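Local coordinates for INSIG protein homolog (Mycobacterium vanbaalenii PYR-1, PDB 4XU6) that binds diacylglycerol in the membrane, where it assembles as a homotrimer of the INSIG family, at residues L60-L63 against R64-P68; G73-A76 against C77-L80. One frame throughout, in Å; residues are numbered along the deposited sequence.

Both contacts are local, and they follow one another along the chain without nesting or crossing. Contact 1 comes first, at the C-terminal end of the transmembrane helix 48-64, where residues 60-63 meet 64-68 through the final helical turn and the beta turn after it. The chain then runs through a loop. Contact 2 lies at the far side of this connection: residues 73-76 lead into the helix 76-96 and cap its first turn at 77-80. The centres of the contacts are about 16 Å apart, and they do not touch. Each closes one end of the same interhelical connection, and both pack against helix 164-184.

Contact 1: residues L60-L63 against R64-P68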
# COMPACT_ATOMS: atom_id res chain seq x y z
N LEU A 60 -15.49 -19.46 -6.84
CA LEU A 60 -14.29 -19.08 -7.59
C LEU A 60 -13.12 -19.97 -7.19
O LEU A 60 -12.26 -20.31 -8.02
CB LEU A 60 -13.97 -17.60 -7.36
CG LEU A 60 -14.94 -16.61 -8.02
CD1 LEU A 60 -14.88 -15.21 -7.39
CD2 LEU A 60 -14.67 -16.52 -9.52
N ALA A 61 -13.07 -20.34 -5.92
CA ALA A 61 -12.06 -21.29 -5.47
C ALA A 61 -12.26 -22.63 -6.18
O ALA A 61 -11.31 -23.25 -6.65
CB ALA A 61 -12.13 -21.46 -3.97
N GLU A 62 -13.51 -23.08 -6.23
CA GLU A 62 -13.83 -24.33 -6.92
C GLU A 62 -13.46 -24.24 -8.41
O GLU A 62 -12.83 -25.15 -8.96
CB GLU A 62 -15.32 -24.66 -6.76
CG GLU A 62 -15.78 -25.88 -7.56
CD GLU A 62 -15.26 -27.20 -7.02
OE1 GLU A 62 -14.83 -27.24 -5.85
OE2 GLU A 62 -15.30 -28.20 -7.76
N LEU A 63 -13.85 -23.13 -9.05
CA LEU A 63 -13.52 -22.89 -10.46
C LEU A 63 -12.03 -23.07 -10.75
O LEU A 63 -11.66 -23.73 -11.74
CB LEU A 63 -13.97 -21.48 -10.89
CG LEU A 63 -13.54 -20.99 -12.28
CD1 LEU A 63 -14.05 -21.91 -13.40
CD2 LEU A 63 -13.98 -19.54 -12.53
N ARG A 64 -11.18 -22.49 -9.91
CA ARG A 64 -9.73 -22.59 -10.09
C ARG A 64 -9.28 -24.05 -10.13
O ARG A 64 -8.40 -24.42 -10.90
CB ARG A 64 -8.97 -21.83 -8.98
CG ARG A 64 -7.46 -22.06 -9.00
CD ARG A 64 -6.87 -21.55 -10.32
NE ARG A 64 -5.43 -21.74 -10.47
CZ ARG A 64 -4.86 -22.77 -11.09
NH1 ARG A 64 -5.62 -23.75 -11.59
NH2 ARG A 64 -3.54 -22.85 -11.21
N LEU A 65 -9.90 -24.88 -9.29
CA LEU A 65 -9.53 -26.30 -9.24
C LEU A 65 -9.94 -27.08 -10.50
O LEU A 65 -9.58 -28.25 -10.66
CB LEU A 65 -10.09 -26.96 -7.98
CG LEU A 65 -9.58 -26.35 -6.66
CD1 LEU A 65 -10.23 -27.05 -5.48
CD2 LEU A 65 -8.06 -26.43 -6.57
N HIS A 66 -10.70 -26.44 -11.38
CA HIS A 66 -11.06 -27.06 -12.66
C HIS A 66 -10.22 -26.49 -13.80
O HIS A 66 -10.37 -26.90 -14.96
CB HIS A 66 -12.56 -26.87 -12.94
CG HIS A 66 -13.44 -27.67 -12.02
ND1 HIS A 66 -13.90 -28.92 -12.35
CD2 HIS A 66 -13.93 -27.39 -10.79
CE1 HIS A 66 -14.64 -29.39 -11.36
NE2 HIS A 66 -14.67 -28.48 -10.40
N LEU A 67 -9.34 -25.55 -13.47
CA LEU A 67 -8.47 -24.93 -14.47
C LEU A 67 -7.09 -25.57 -14.38
O LEU A 67 -6.77 -26.22 -13.37
CB LEU A 67 -8.41 -23.41 -14.24
CG LEU A 67 -9.75 -22.67 -14.32
CD1 LEU A 67 -9.60 -21.20 -13.98
CD2 LEU A 67 -10.39 -22.81 -15.70
N PRO A 68 -6.27 -25.43 -15.44
CA PRO A 68 -5.02 -26.20 -15.49
C PRO A 68 -4.07 -25.97 -14.31
O PRO A 68 -3.96 -24.84 -13.81
CB PRO A 68 -4.36 -25.72 -16.79
CG PRO A 68 -5.49 -25.23 -17.64
CD PRO A 68 -6.46 -24.62 -16.66
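Different first torsions bring Glu62 and His66 together. The Glu62 side chain starts with CG trans to N (chi1 174°) and then bends at chi2. The His66 ring turns back toward the helix because its CG stands beside its own N, with chi1 -70°. Its NE2 donates to Glu62 OE2 at 2.7 Å. NE2 comes from the anti side, tilted out of the carboxylate plane, while OE2 lies near the plane of the ring. The two flat groups are inclined at 59°. This is a His-carboxylate hydrogen bond between residues four apart in sequence, across the end of the helix. Glu62 also takes backbone N-H groups of Arg2 and Leu3, so both its oxygens are held. The negative charge nearby would probably favour a protonated His66.

Backbone bonds hold the same stretch. Arg64 N reaches Leu60 O at 3.1 Å, the regular helical bond. Leu65 N makes two weak bonds, to Ala61 O and Glu62 O. His66 N bonds to Leu63 O at 2.9 Å. A type I beta turn from Arg64 to Leu67 follows, with Leu67 N bonded to Arg64 O at 3.0 Å. Leu67 CD1 lies 4.3 Å from Leu63 CG, a loose apolar touch. Arg64 NH1 bonds to Pro68 O at 3.0 Å, and NH2 makes a salt bridge to Asp121.

Leu60, Arg64 and Leu65 pack on helix 164-184. Leu60 also touches Ile131 of helix 122-144, and Arg64 and Leu67 meet Pro123 at the start of that helix.

Contact 2: residues G73-A76 against C77-L80; sequences GVTA and CQAL. Unlike the reference sequence in segment 77-80: Cys77 (reference Arg). With BOG (octyl beta-D-glucopyranoside), chain D.
Thr75 and Gln78 form a capping box at the start of the transmembrane helix 76-96, with Thr75 as the N-cap. The two side chains lie across each other, with Thr75 OG1 against CG and CD of Gln78, 3.3 Å from CG. Gln78 runs back toward the loop, extended beyond CG, and its OE1 accepts Thr75 N at 3.0 Å. The donor sits above the amide carbonyl plane, 54° out of it. In return, Thr75 OG1 takes Gln78 N at 3.2 Å. As modelled, Thr75 chi1 of 64° puts OG1 between N and the carbonyl carbon, but its place is less sure. Val74 crosses the end of Gln78 at an angle, with CG1 3.8 Å from OE1.

Ala79 N donates to Thr75 O at 3.1 Å, and Leu80 N to Ala76 O at 2.8 Å.

Val74 and Ala79 pack on helix 164-184. Cys77, an engineered residue in place of arginine, packs on Trp116 of the second subunit. The sugar of an octyl glucoside lies against Cys77 CB and Gln78 CG and is hydrogen-bonded to Val118 O of that subunit. A water joins the two segments: it donates to Gly73 O at 2.7 Å and accepts from Gln78 NE2 at 3.0 Å.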
# COMPACT_ATOMS: atom_id res chain seq x y z
N GLY A 73 2.31 -25.39 -4.33
CA GLY A 73 3.24 -24.69 -3.47
C GLY A 73 2.67 -23.49 -2.73
O GLY A 73 3.41 -22.73 -2.09
N VAL A 74 1.35 -23.31 -2.80
CA VAL A 74 0.68 -22.18 -2.15
C VAL A 74 0.72 -22.29 -0.62
O VAL A 74 0.59 -23.38 -0.07
CB VAL A 74 -0.78 -22.04 -2.65
CG1 VAL A 74 -1.59 -21.07 -1.79
CG2 VAL A 74 -0.77 -21.59 -4.10
N THR A 75 0.90 -21.17 0.07
CA THR A 75 1.08 -21.20 1.51
C THR A 75 0.00 -20.42 2.24
O THR A 75 -0.69 -19.59 1.65
CB THR A 75 2.43 -20.59 1.90
OG1 THR A 75 2.42 -19.21 1.53
CG2 THR A 75 3.56 -21.29 1.17
N ALA A 76 -0.13 -20.68 3.54
CA ALA A 76 -1.12 -19.97 4.35
C ALA A 76 -0.84 -18.47 4.40
O ALA A 76 -1.78 -17.67 4.46
CB ALA A 76 -1.17 -20.55 5.75
N CYS A 77 0.43 -18.08 4.37
CA CYS A 77 0.74 -16.64 4.44
C CYS A 77 0.46 -15.93 3.13
O CYS A 77 0.16 -14.73 3.12
CB CYS A 77 2.17 -16.39 4.88
SG CYS A 77 2.25 -15.77 6.56
N GLN A 78 0.56 -16.66 2.02
CA GLN A 78 0.17 -16.08 0.74
C GLN A 78 -1.33 -15.83 0.77
O GLN A 78 -1.80 -14.79 0.32
CB GLN A 78 0.53 -17.00 -0.43
CG GLN A 78 2.01 -16.95 -0.79
CD GLN A 78 2.45 -18.14 -1.65
OE1 GLN A 78 1.67 -19.05 -1.91
NE2 GLN A 78 3.71 -18.13 -2.07
N ALA A 79 -2.07 -16.79 1.32
CA ALA A 79 -3.52 -16.65 1.40
C ALA A 79 -3.91 -15.53 2.37
O ALA A 79 -4.81 -14.75 2.07
CB ALA A 79 -4.17 -17.96 1.81
N LEU A 80 -3.27 -15.48 3.53
CA LEU A 80 -3.56 -14.41 4.49
C LEU A 80 -3.22 -13.05 3.90
O LEU A 80 -4.00 -12.11 4.01
CB LEU A 80 -2.79 -14.62 5.80
CG LEU A 80 -2.87 -13.48 6.82
CD1 LEU A 80 -4.31 -13.15 7.22
CD2 LEU A 80 -2.04 -13.81 8.07
C1 BOG D . 6.06 -15.12 1.13
O1 BOG D . 5.43 -13.87 0.89
C2 BOG D . 7.04 -14.98 2.27
O2 BOG D . 7.94 -13.88 2.05
C3 BOG D . 7.83 -16.28 2.40
O3 BOG D . 8.66 -16.20 3.56
C4 BOG D . 6.90 -17.48 2.55
O4 BOG D . 7.54 -18.65 2.03
C5 BOG D . 5.53 -17.38 1.88
O5 BOG D . 5.07 -16.06 1.54
C6 BOG D . 4.56 -17.93 2.90
O6 BOG D . 5.00 -17.55 4.22
C1' BOG D . 4.01 -13.99 0.95
C2' BOG D . 3.41 -12.76 0.28
C3' BOG D . 2.19 -12.30 1.06
C4' BOG D . 2.00 -10.80 0.84
C5' BOG D . 0.82 -10.53 -0.07
C6' BOG D . 0.90 -9.14 -0.66
C7' BOG D . -0.25 -8.89 -1.62
C8' BOG D . -0.13 -7.50 -2.23
O HOH W 1 4.89 -20.69 -3.01